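Local coordinates for beta sliding clamp (PDB 2AWA), which probably forms a ring-shaped, head-to-tail dimer around DNA that tethers DNA polymerases and other proteins to it for processive synthesis, at residues 351-356 and 380-385; 156-161 and 221-226. All coordinates share one frame; numbering follows the deposited sequence.

Contact 1: residues 351-356 and 380-385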
# COMPACT_ATOMS: atom_id res chain seq x y z
N LYS B 351 -10.64 18.75 -6.23
CA LYS B 351 -10.62 17.34 -6.66
C LYS B 351 -11.98 16.88 -7.14
O LYS B 351 -12.08 15.96 -7.92
CB LYS B 351 -10.16 16.42 -5.52
CG LYS B 351 -8.64 16.46 -5.23
CD LYS B 351 -8.23 15.41 -4.17
CE LYS B 351 -6.80 14.82 -4.42
NZ LYS B 351 -5.66 15.71 -3.97
N ALA B 352 -13.05 17.53 -6.68
CA ALA B 352 -14.39 17.12 -7.11
C ALA B 352 -14.76 17.63 -8.49
O ALA B 352 -15.70 17.14 -9.07
CB ALA B 352 -15.43 17.58 -6.10
N LEU B 353 -14.03 18.61 -9.02
CA LEU B 353 -14.38 19.19 -10.31
C LEU B 353 -13.80 18.36 -11.45
O LEU B 353 -12.72 17.78 -11.30
CB LEU B 353 -13.88 20.62 -10.42
CG LEU B 353 -14.35 21.57 -9.32
CD1 LEU B 353 -13.42 22.77 -9.26
CD2 LEU B 353 -15.78 21.99 -9.53
N ASN B 354 -14.53 18.30 -12.57
CA ASN B 354 -14.02 17.71 -13.80
C ASN B 354 -13.59 18.77 -14.83
O ASN B 354 -13.22 18.42 -15.94
CB ASN B 354 -15.07 16.76 -14.40
CG ASN B 354 -15.42 15.59 -13.46
OD1 ASN B 354 -14.53 14.92 -12.93
ND2 ASN B 354 -16.73 15.33 -13.28
N SER B 355 -13.61 20.05 -14.46
CA SER B 355 -13.32 21.13 -15.40
C SER B 355 -11.91 21.69 -15.29
O SER B 355 -11.27 21.61 -14.25
CB SER B 355 -14.31 22.27 -15.21
OG SER B 355 -14.16 22.88 -13.96
N GLU B 356 -11.45 22.29 -16.39
CA GLU B 356 -10.13 22.92 -16.43
C GLU B 356 -10.05 24.11 -15.48
O GLU B 356 -9.00 24.36 -14.91
CB GLU B 356 -9.82 23.38 -17.86
CG GLU B 356 -8.38 23.87 -18.03
CD GLU B 356 -8.07 24.39 -19.43
OE1 GLU B 356 -8.69 23.93 -20.42
OE2 GLU B 356 -7.18 25.26 -19.55
N PHE B 380 -23.50 22.54 -10.53
CA PHE B 380 -22.67 21.94 -9.51
C PHE B 380 -22.05 23.07 -8.73
O PHE B 380 -21.26 23.84 -9.26
CB PHE B 380 -21.62 21.01 -10.14
CG PHE B 380 -20.64 20.42 -9.15
CD1 PHE B 380 -21.03 20.13 -7.84
CD2 PHE B 380 -19.33 20.15 -9.54
CE1 PHE B 380 -20.12 19.60 -6.94
CE2 PHE B 380 -18.43 19.60 -8.65
CZ PHE B 380 -18.82 19.33 -7.34
N MSE B 381 -22.43 23.15 -7.46
CA MSE B 381 -22.25 24.31 -6.59
C MSE B 381 -21.64 23.86 -5.24
O MSE B 381 -22.09 22.89 -4.65
CB MSE B 381 -23.65 24.89 -6.36
CG MSE B 381 -23.86 25.71 -5.08
SE MSE B 381 -23.01 27.44 -5.25
CE MSE B 381 -24.21 28.27 -6.71
N GLN B 382 -20.62 24.55 -4.77
CA GLN B 382 -20.03 24.24 -3.47
C GLN B 382 -19.85 25.50 -2.65
O GLN B 382 -19.79 26.59 -3.21
CB GLN B 382 -18.69 23.55 -3.64
CG GLN B 382 -18.78 22.25 -4.38
CD GLN B 382 -17.44 21.61 -4.60
OE1 GLN B 382 -16.86 21.05 -3.68
NE2 GLN B 382 -16.94 21.68 -5.82
N LEU B 383 -19.77 25.30 -1.34
CA LEU B 383 -19.64 26.36 -0.34
C LEU B 383 -18.57 25.99 0.68
O LEU B 383 -18.49 24.85 1.09
CB LEU B 383 -20.93 26.55 0.45
CG LEU B 383 -22.06 27.36 -0.09
CD1 LEU B 383 -23.20 27.30 0.90
CD2 LEU B 383 -21.62 28.78 -0.31
N ILE B 384 -17.83 27.00 1.13
CA ILE B 384 -16.81 26.83 2.14
C ILE B 384 -16.87 28.00 3.09
O ILE B 384 -16.83 29.16 2.69
CB ILE B 384 -15.41 26.78 1.52
CG1 ILE B 384 -15.25 25.51 0.70
CG2 ILE B 384 -14.37 26.79 2.62
CD1 ILE B 384 -13.97 25.45 -0.08
N THR B 385 -16.96 27.68 4.38
CA THR B 385 -17.05 28.69 5.41
C THR B 385 -15.64 29.05 5.77
O THR B 385 -14.85 28.17 6.03
CB THR B 385 -17.78 28.18 6.65
OG1 THR B 385 -19.08 27.70 6.27
CG2 THR B 385 -17.92 29.29 7.66
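In the C-terminal domain of the beta clamp, the loop that follows helix 343-351 packs against the closing strand of the chain, 379-384, and Ala-352 and Leu-353 meet Phe-380 and Gln-382 there. The contact shows how two apolar residues of a loop can seat themselves on alternate residues of a strand. Phe-380 carries CG anti to its backbone N (chi1 176°), which reaches the ring out to the loop. Its CE2 atom is shared: the Leu-353 methyl CD2 lies 3.7 Å from Phe-380 CE2, and the carbonyl oxygen of Ala-352 comes equally near, both approaching the ring obliquely. One atom further round, Phe-380 CZ meets Ala-352 CB at 4.0 Å. The same leucine methyl also touches the amide of Gln-382, CD2 to NE2 at 3.9 Å, at the tip of a chain extended beyond CG. No hydrogen bond joins the two segments, yet the buried amide nitrogen has a partner close by, since Gln-382 NE2 bonds to the carbonyl oxygen of Ser-349 in helix 343-351. Strand 379-384 runs antiparallel between 369-373 and 196-203, while the side chains of Ala-352 and Gln-382 also touch Phe-163, and the Phe-380 ring rests against the end of helix 151-161, at Glu-160.

Contact 2: residues 156-161 and 221-226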
# COMPACT_ATOMS: atom_id res chain seq x y z
N LYS B 156 -21.12 9.77 -10.55
CA LYS B 156 -20.73 11.16 -10.71
C LYS B 156 -21.32 12.03 -9.58
O LYS B 156 -20.62 12.84 -8.99
CB LYS B 156 -21.13 11.70 -12.08
CG LYS B 156 -20.54 13.07 -12.34
CD LYS B 156 -20.59 13.51 -13.81
CE LYS B 156 -20.49 15.06 -13.87
NZ LYS B 156 -19.84 15.60 -15.10
N ILE B 157 -22.59 11.84 -9.26
CA ILE B 157 -23.17 12.51 -8.10
C ILE B 157 -22.43 12.17 -6.81
O ILE B 157 -22.16 13.03 -5.99
CB ILE B 157 -24.64 12.11 -7.94
CG1 ILE B 157 -25.50 12.98 -8.84
CG2 ILE B 157 -25.11 12.27 -6.49
CD1 ILE B 157 -26.94 12.48 -8.95
N ILE B 158 -22.10 10.90 -6.63
CA ILE B 158 -21.42 10.45 -5.45
C ILE B 158 -20.08 11.13 -5.34
O ILE B 158 -19.78 11.68 -4.30
CB ILE B 158 -21.30 8.92 -5.39
CG1 ILE B 158 -22.69 8.31 -5.22
CG2 ILE B 158 -20.46 8.51 -4.23
CD1 ILE B 158 -22.79 6.83 -5.56
N ASN B 159 -19.28 11.15 -6.39
CA ASN B 159 -17.96 11.80 -6.31
C ASN B 159 -18.03 13.31 -6.14
O ASN B 159 -17.11 13.92 -5.55
CB ASN B 159 -17.10 11.47 -7.53
CG ASN B 159 -16.42 10.16 -7.41
OD1 ASN B 159 -15.88 9.83 -6.35
ND2 ASN B 159 -16.46 9.37 -8.48
N GLU B 160 -19.10 13.91 -6.65
CA GLU B 160 -19.31 15.33 -6.45
C GLU B 160 -19.87 15.75 -5.07
O GLU B 160 -19.75 16.90 -4.72
CB GLU B 160 -20.15 15.88 -7.57
CG GLU B 160 -19.35 16.00 -8.86
CD GLU B 160 -20.22 16.30 -10.09
OE1 GLU B 160 -21.47 16.14 -10.00
OE2 GLU B 160 -19.62 16.70 -11.12
N THR B 161 -20.41 14.83 -4.27
CA THR B 161 -21.08 15.26 -3.02
C THR B 161 -20.70 14.54 -1.71
O THR B 161 -20.58 15.19 -0.68
CB THR B 161 -22.63 15.21 -3.19
OG1 THR B 161 -23.05 13.87 -3.41
CG2 THR B 161 -23.05 16.03 -4.36
N ARG B 221 -20.23 5.19 -1.17
CA ARG B 221 -18.90 4.80 -1.62
C ARG B 221 -18.87 3.32 -1.99
O ARG B 221 -18.21 2.94 -2.94
CB ARG B 221 -17.82 5.06 -0.57
CG ARG B 221 -17.64 6.51 -0.10
CD ARG B 221 -17.37 7.46 -1.25
NE ARG B 221 -16.59 8.63 -0.83
CZ ARG B 221 -16.25 9.65 -1.62
NH1 ARG B 221 -16.61 9.69 -2.89
NH2 ARG B 221 -15.52 10.65 -1.12
N GLU B 222 -19.56 2.47 -1.24
CA GLU B 222 -19.62 1.07 -1.60
C GLU B 222 -20.43 0.84 -2.87
O GLU B 222 -20.11 -0.05 -3.65
CB GLU B 222 -20.20 0.21 -0.47
CG GLU B 222 -19.31 0.06 0.75
CD GLU B 222 -17.91 -0.44 0.45
OE1 GLU B 222 -17.68 -1.09 -0.59
OE2 GLU B 222 -17.02 -0.18 1.29
N PHE B 223 -21.49 1.62 -3.06
CA PHE B 223 -22.27 1.52 -4.28
C PHE B 223 -21.35 1.64 -5.49
O PHE B 223 -21.46 0.86 -6.44
CB PHE B 223 -23.35 2.61 -4.36
CG PHE B 223 -23.94 2.72 -5.72
CD1 PHE B 223 -23.34 3.48 -6.69
CD2 PHE B 223 -25.05 1.99 -6.05
CE1 PHE B 223 -23.85 3.53 -7.97
CE2 PHE B 223 -25.55 2.04 -7.30
CZ PHE B 223 -24.95 2.81 -8.26
N SER B 224 -20.45 2.63 -5.46
CA SER B 224 -19.54 2.84 -6.59
C SER B 224 -18.57 1.69 -6.80
O SER B 224 -18.20 1.38 -7.93
CB SER B 224 -18.76 4.15 -6.44
OG SER B 224 -19.62 5.26 -6.32
N ALA B 225 -18.15 1.04 -5.71
CA ALA B 225 -17.30 -0.15 -5.78
C ALA B 225 -18.05 -1.45 -6.16
O ALA B 225 -17.47 -2.34 -6.75
CB ALA B 225 -16.60 -0.36 -4.46
N VAL B 226 -19.32 -1.56 -5.83
CA VAL B 226 -20.05 -2.78 -6.08
C VAL B 226 -20.48 -2.85 -7.53
O VAL B 226 -20.41 -3.90 -8.15
CB VAL B 226 -21.26 -2.91 -5.13
CG1 VAL B 226 -22.26 -3.94 -5.61
CG2 VAL B 226 -20.75 -3.28 -3.72
O HOH W 1 -16.79 7.40 -4.77
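Asn-159 OD1 and Arg-221 NH1 are joined through one water molecule, which donates to the amide oxygen of Asn-159 and accepts from NH1 of Arg-221, each at 3.0 Å. The direct separation of Asn-159 OD1 from Arg-221 NH1 is 3.5 Å, and the amide and guanidinium planes stand 53° apart; no direct hydrogen bond is formed, and the water bridges the two groups. A bend at chi2 (-55°) carries the arginine across toward the other helix, where its NH1 also passes 4.0 Å from the carbonyl oxygen of Ile-158. The two helices of the central clamp domain, 151-161 and 217-226, run in roughly opposed directions, their local axes 10.0 Å apart at closest and at 143°; in sliding clamps such helices line the inside of the ring. Beside the polar bridge, Ile-158 supplies the largest share of the buried surface: its CD1 methyl meets Phe-223 CD1 at 3.6 Å, the two side chains crossing at about a right angle, and lies equally near Ser-224 OG. The Phe-223 ring continues into an aromatic group with Phe-227 and Phe-245. Lys-155, one residue before 156-161 in the same helix, hydrogen-bonds through NZ to the carbonyl oxygen of Ser-224.

In the fold
Helix 151-161 ties the two contacts together: in contact 2 it pairs with helix 217-226 of its own domain, while its Glu-160 meets contact 1 with its backbone oxygen, near Phe-380, and with CG, near the carbonyl oxygen of Ala-352, across the junction between central and C-terminal domains. The contrast follows from position. All the touching residues of contact 1 are buried, and they meet by van der Waals packing, mostly around one aromatic ring. Contact 2 is only partly buried; it combines an apolar layer with a solvent-exposed polar edge bridged by water. The two centres lie 16 Å apart. Between them, the side chains of Asn-354 and Lys-156 also touch, and Glu-160 is salt-bridged to Lys-200 of strand 196-203.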